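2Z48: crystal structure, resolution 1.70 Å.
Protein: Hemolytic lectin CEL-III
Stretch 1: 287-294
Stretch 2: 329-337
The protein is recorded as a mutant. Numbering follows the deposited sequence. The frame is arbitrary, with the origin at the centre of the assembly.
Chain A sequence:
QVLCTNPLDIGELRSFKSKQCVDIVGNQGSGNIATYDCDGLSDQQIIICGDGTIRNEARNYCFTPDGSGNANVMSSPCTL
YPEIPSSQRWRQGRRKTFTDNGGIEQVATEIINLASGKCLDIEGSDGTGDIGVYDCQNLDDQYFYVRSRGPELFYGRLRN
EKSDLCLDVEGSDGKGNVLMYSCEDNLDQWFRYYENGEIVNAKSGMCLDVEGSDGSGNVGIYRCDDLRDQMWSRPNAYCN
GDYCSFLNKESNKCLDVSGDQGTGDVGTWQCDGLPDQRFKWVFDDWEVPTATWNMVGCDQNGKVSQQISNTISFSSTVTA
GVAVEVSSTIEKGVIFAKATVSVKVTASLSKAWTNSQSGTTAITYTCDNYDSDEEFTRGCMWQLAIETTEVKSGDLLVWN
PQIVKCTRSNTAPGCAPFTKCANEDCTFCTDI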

ATOM      1  N   GLU A 287     -19.666  -4.903   3.263  1.00 19.03           N
ATOM      2  CA  GLU A 287     -19.543  -6.216   2.661  1.00 19.31           C
ATOM      3  C   GLU A 287     -18.184  -6.360   1.972  1.00 18.10           C
ATOM      4  O   GLU A 287     -17.595  -5.378   1.497  1.00 17.90           O
ATOM      5  CB  GLU A 287     -20.688  -6.468   1.696  1.00 20.57           C
ATOM      6  CG  GLU A 287     -22.056  -6.051   2.298  1.00 25.91           C
ATOM      7  CD  GLU A 287     -23.204  -6.946   1.893  1.00 33.76           C
ATOM      8  OE1 GLU A 287     -24.389  -6.514   1.949  1.00 36.26           O
ATOM      9  OE2 GLU A 287     -22.923  -8.101   1.530  1.00 37.88           O
ATOM     10  N   VAL A 288     -17.666  -7.587   1.960  1.00 16.92           N
ATOM     11  CA  VAL A 288     -16.432  -7.887   1.251  1.00 15.99           C
ATOM     12  C   VAL A 288     -16.567  -7.416  -0.201  1.00 15.73           C
ATOM     13  O   VAL A 288     -17.501  -7.844  -0.916  1.00 15.21           O
ATOM     14  CB  VAL A 288     -16.113  -9.402   1.297  1.00 16.20           C
ATOM     15  CG1 VAL A 288     -14.810  -9.705   0.568  1.00 16.50           C
ATOM     16  CG2 VAL A 288     -16.035  -9.854   2.732  1.00 15.70           C
ATOM     17  N   PRO A 289     -15.676  -6.492  -0.631  1.00 15.53           N
ATOM     18  CA  PRO A 289     -15.793  -5.929  -1.980  1.00 15.12           C
ATOM     19  C   PRO A 289     -15.512  -6.950  -3.061  1.00 15.50           C
ATOM     20  O   PRO A 289     -14.725  -7.890  -2.856  1.00 14.72           O
ATOM     21  CB  PRO A 289     -14.725  -4.834  -1.996  1.00 14.37           C
ATOM     22  CG  PRO A 289     -14.522  -4.488  -0.553  1.00 15.42           C
ATOM     23  CD  PRO A 289     -14.580  -5.848   0.107  1.00 15.18           C
ATOM     24  N   THR A 290     -16.172  -6.762  -4.199  1.00 15.05           N
ATOM     25  CA  THR A 290     -16.005  -7.636  -5.336  1.00 16.13           C
ATOM     26  C   THR A 290     -15.477  -6.852  -6.502  1.00 15.43           C
ATOM     27  O   THR A 290     -15.929  -5.732  -6.738  1.00 15.76           O
ATOM     28  CB  THR A 290     -17.318  -8.297  -5.799  1.00 16.51           C
ATOM     29  OG1 THR A 290     -18.426  -7.504  -5.426  1.00 21.35           O
ATOM     30  CG2 THR A 290     -17.507  -9.528  -5.140  1.00 18.84           C
ATOM     31  N   ALA A 291     -14.536  -7.456  -7.214  1.00 14.70           N
ATOM     32  CA  ALA A 291     -13.897  -6.845  -8.383  1.00 13.91           C
ATOM     33  C   ALA A 291     -14.404  -7.493  -9.658  1.00 14.04           C
ATOM     34  O   ALA A 291     -14.528  -8.730  -9.735  1.00 14.01           O
ATOM     35  CB  ALA A 291     -12.394  -6.973  -8.295  1.00 14.09           C
ATOM     36  N   THR A 292     -14.742  -6.660 -10.654  1.00 12.05           N
ATOM     37  CA  THR A 292     -15.145  -7.154 -11.981  1.00 12.99           C
ATOM     38  C   THR A 292     -14.552  -6.187 -13.022  1.00 12.58           C
ATOM     39  O   THR A 292     -13.958  -5.180 -12.654  1.00 12.50           O
ATOM     40  CB  THR A 292     -16.679  -7.197 -12.149  1.00 13.36           C
ATOM     41  OG1 THR A 292     -17.208  -5.888 -11.885  1.00 14.40           O
ATOM     42  CG2 THR A 292     -17.341  -8.188 -11.182  1.00 14.52           C
ATOM     43  N   TRP A 293     -14.675  -6.537 -14.299  1.00 13.23           N
ATOM     44  CA  TRP A 293     -14.176  -5.720 -15.406  1.00 13.59           C
ATOM     45  C   TRP A 293     -15.336  -5.362 -16.315  1.00 14.37           C
ATOM     46  O   TRP A 293     -16.155  -6.219 -16.657  1.00 15.17           O
ATOM     47  CB  TRP A 293     -13.131  -6.488 -16.215  1.00 13.59           C
ATOM     48  CG  TRP A 293     -11.898  -6.812 -15.418  1.00 12.90           C
ATOM     49  CD1 TRP A 293     -11.576  -8.024 -14.832  1.00 11.82           C
ATOM     50  CD2 TRP A 293     -10.836  -5.918 -15.114  1.00 12.35           C
ATOM     51  NE1 TRP A 293     -10.379  -7.907 -14.172  1.00 10.53           N
ATOM     52  CE2 TRP A 293      -9.896  -6.629 -14.323  1.00 12.64           C
ATOM     53  CE3 TRP A 293     -10.576  -4.568 -15.430  1.00 12.16           C
ATOM     54  CZ2 TRP A 293      -8.708  -6.040 -13.853  1.00 13.06           C
ATOM     55  CZ3 TRP A 293      -9.387  -3.971 -14.949  1.00 12.74           C
ATOM     56  CH2 TRP A 293      -8.471  -4.714 -14.169  1.00 13.80           C
ATOM     57  N   ASN A 294     -15.407  -4.091 -16.686  1.00 15.76           N
ATOM     58  CA  ASN A 294     -16.414  -3.590 -17.632  1.00 16.49           C
ATOM     59  C   ASN A 294     -15.769  -3.226 -18.956  1.00 17.49           C
ATOM     60  O   ASN A 294     -14.737  -2.557 -18.977  1.00 16.17           O
ATOM     61  CB  ASN A 294     -17.108  -2.342 -17.060  1.00 17.35           C
ATOM     62  CG  ASN A 294     -17.960  -2.658 -15.853  1.00 18.86           C
ATOM     63  OD1 ASN A 294     -18.700  -3.627 -15.861  1.00 21.66           O
ATOM     64  ND2 ASN A 294     -17.848  -1.852 -14.814  1.00 20.93           N
ATOM     65  N   THR A 329     -11.839  -1.659   4.692  1.00 14.41           N
ATOM     66  CA  THR A 329     -12.600  -2.835   4.222  1.00 14.52           C
ATOM     67  C   THR A 329     -11.901  -3.555   3.056  1.00 14.85           C
ATOM     68  O   THR A 329     -11.721  -4.763   3.084  1.00 15.03           O
ATOM     69  CB  THR A 329     -14.081  -2.482   3.873  1.00 14.33           C
ATOM     70  OG1 THR A 329     -14.740  -2.028   5.066  1.00 15.93           O
ATOM     71  CG2 THR A 329     -14.837  -3.709   3.311  1.00 15.37           C
ATOM     72  N   ILE A 330     -11.461  -2.795   2.071  1.00 14.68           N
ATOM     73  CA  ILE A 330     -10.742  -3.339   0.902  1.00 15.71           C
ATOM     74  C   ILE A 330      -9.487  -4.067   1.362  1.00 16.21           C
ATOM     75  O   ILE A 330      -9.205  -5.176   0.914  1.00 15.89           O
ATOM     76  CB  ILE A 330     -10.371  -2.224  -0.112  1.00 15.72           C
ATOM     77  CG1 ILE A 330     -11.630  -1.697  -0.799  1.00 16.06           C
ATOM     78  CG2 ILE A 330      -9.342  -2.729  -1.170  1.00 16.47           C
ATOM     79  CD1 ILE A 330     -11.420  -0.389  -1.554  1.00 15.40           C
ATOM     80  N   GLU A 331      -8.741  -3.446   2.271  1.00 16.69           N
ATOM     81  CA  GLU A 331      -7.473  -4.057   2.675  1.00 18.60           C
ATOM     82  C   GLU A 331      -7.653  -5.431   3.319  1.00 19.17           C
ATOM     83  O   GLU A 331      -6.792  -6.307   3.160  1.00 19.93           O
ATOM     84  CB  GLU A 331      -6.613  -3.133   3.540  1.00 18.66           C
ATOM     85  CG  GLU A 331      -5.124  -3.510   3.345  1.00 20.39           C
ATOM     86  CD  GLU A 331      -4.159  -2.619   4.050  1.00 21.56           C
ATOM     87  OE1 GLU A 331      -4.604  -1.772   4.888  1.00 19.81           O
ATOM     88  OE2 GLU A 331      -2.944  -2.795   3.758  1.00 22.48           O
ATOM     89  N   LYS A 332      -8.765  -5.613   4.034  1.00 18.23           N
ATOM     90  CA  LYS A 332      -9.105  -6.850   4.726  1.00 19.09           C
ATOM     91  C   LYS A 332      -9.335  -8.024   3.765  1.00 18.38           C
ATOM     92  O   LYS A 332      -9.093  -9.178   4.112  1.00 18.75           O
ATOM     93  CB  LYS A 332     -10.355  -6.606   5.591  1.00 19.90           C
ATOM     94  CG  LYS A 332     -10.750  -7.713   6.536  1.00 23.67           C
ATOM     95  CD  LYS A 332      -9.899  -7.687   7.796  1.00 28.48           C
ATOM     96  CE  LYS A 332     -10.080  -8.961   8.614  1.00 32.23           C
ATOM     97  NZ  LYS A 332     -11.345  -8.892   9.411  1.00 35.78           N
ATOM     98  N   GLY A 333      -9.815  -7.737   2.561  1.00 16.88           N
ATOM     99  CA  GLY A 333     -10.017  -8.795   1.574  1.00 16.16           C
ATOM    100  C   GLY A 333     -10.972  -8.361   0.471  1.00 15.41           C
ATOM    101  O   GLY A 333     -11.922  -7.602   0.710  1.00 15.71           O
ATOM    102  N   VAL A 334     -10.683  -8.820  -0.739  1.00 14.95           N
ATOM    103  CA  VAL A 334     -11.476  -8.553  -1.932  1.00 15.07           C
ATOM    104  C   VAL A 334     -11.675  -9.888  -2.689  1.00 15.72           C
ATOM    105  O   VAL A 334     -10.765 -10.735  -2.675  1.00 15.40           O
ATOM    106  CB  VAL A 334     -10.741  -7.486  -2.844  1.00 15.71           C
ATOM    107  CG1 VAL A 334     -11.391  -7.365  -4.209  1.00 16.03           C
ATOM    108  CG2 VAL A 334     -10.746  -6.103  -2.157  1.00 16.27           C
ATOM    109  N   ILE A 335     -12.856 -10.068  -3.285  1.00 14.58           N
ATOM    110  CA  ILE A 335     -13.186 -11.254  -4.087  1.00 14.85           C
ATOM    111  C   ILE A 335     -13.039 -10.911  -5.567  1.00 14.68           C
ATOM    112  O   ILE A 335     -13.528  -9.882  -6.030  1.00 13.60           O
ATOM    113  CB  ILE A 335     -14.625 -11.764  -3.786  1.00 15.54           C
ATOM    114  CG1 ILE A 335     -14.734 -12.226  -2.318  1.00 17.66           C
ATOM    115  CG2 ILE A 335     -15.077 -12.869  -4.797  1.00 15.24           C
ATOM    116  CD1 ILE A 335     -16.165 -12.174  -1.778  1.00 22.18           C
ATOM    117  N   PHE A 336     -12.323 -11.761  -6.288  1.00 14.01           N
ATOM    118  CA  PHE A 336     -12.323 -11.735  -7.739  1.00 14.57           C
ATOM    119  C   PHE A 336     -12.572 -13.149  -8.283  1.00 14.84           C
ATOM    120  O   PHE A 336     -11.848 -14.090  -7.929  1.00 14.26           O
ATOM    121  CB  PHE A 336     -11.005 -11.194  -8.295  1.00 13.95           C
ATOM    122  CG  PHE A 336     -10.962 -11.243  -9.792  1.00 15.43           C
ATOM    123  CD1 PHE A 336     -11.665 -10.308 -10.557  1.00 13.74           C
ATOM    124  CD2 PHE A 336     -10.292 -12.266 -10.438  1.00 15.43           C
ATOM    125  CE1 PHE A 336     -11.669 -10.398 -11.976  1.00 13.54           C
ATOM    126  CE2 PHE A 336     -10.285 -12.360 -11.846  1.00 14.92           C
ATOM    127  CZ  PHE A 336     -10.969 -11.423 -12.606  1.00 16.04           C
ATOM    128  N   ALA A 337     -13.578 -13.292  -9.145  1.00 15.35           N
ATOM    129  CA  ALA A 337     -13.895 -14.602  -9.733  1.00 16.29           C
ATOM    130  C   ALA A 337     -13.984 -15.694  -8.649  1.00 16.26           C
ATOM    131  O   ALA A 337     -13.360 -16.765  -8.770  1.00 17.03           O
ATOM    132  CB  ALA A 337     -12.827 -14.961 -10.778  1.00 17.41           C
TER
HETATM  133  O   HOH W   1     -15.014 -11.218 -10.363  1.00 13.98           O

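Two segments whose touching residues are at least 40 apart in sequence meet here as a short parallel strand pairing, entered on one side from a loop and on the other from the end of a helix. The register is simple: P289 lies by V334, T290 by I335 and A291 by F336. I335 does the backbone work on its strand, using both its polar groups. Its N donates to P289 O at 2.9 Å, and its O accepts from A291 N, also at 2.9 Å, with N-H...O angles of 173° and 165°. This is the parallel rule in its smallest form, one residue bonding to the two neighbours of the residue it faces. T290, the residue it faces, adds a CA-H...O contact from its CA to I335 O at 3.4 Å, and V334 CA makes a similar one to P289 O at 3.4 Å.

Beyond this the pairing loosens, and a water takes over: it donates to A291 O at 2.6 Å and accepts from A337 N at 2.8 Å, bridging two backbone groups that do not bond directly.

G333 is the first residue to leave the helical angles, and with V334 it leads into the strand at I335; its N still reaches back to I330 O at 3.1 Å. Its phi of 161° and psi of 144° would jam a CB against the preceding carbonyl oxygen, so the backbone itself calls for glycine at this turn. G333 O then lies 3.2 Å from P289 CD and 3.6 Å from V288 CG1.

P289 is buried and has the largest covered area in the contact. As a proline it has no N-H to offer, yet its carbonyl accepts the bond from I335 N, while its ring fills the space beside the helix end: CG sits 4.0 Å from I330 CG1, CD 3.9 Å from T329 CG2, and CB 4.2 Å from V334 CG2.

Side chains then sort by strand alternation. T290 and I335 share one face, with T290 CG2 3.9 Å from I335 CB; I335 also extends its CD1 to within 3.7 Å of V288 CG1, at a more open part of the contact. A291 and F336 share the other face. The small A291 CB lies 4.2 Å from V334 CG1 and 4.1 Å from F336 CD1, touching both a branched and an aromatic neighbour.

Farther along, the end of F336 swings closer to the first strand and meets W293 rim to rim, with W293 CD1 3.7 Å from F336 CE1. The ring planes stand at 75°, neither ring lying over the other's face.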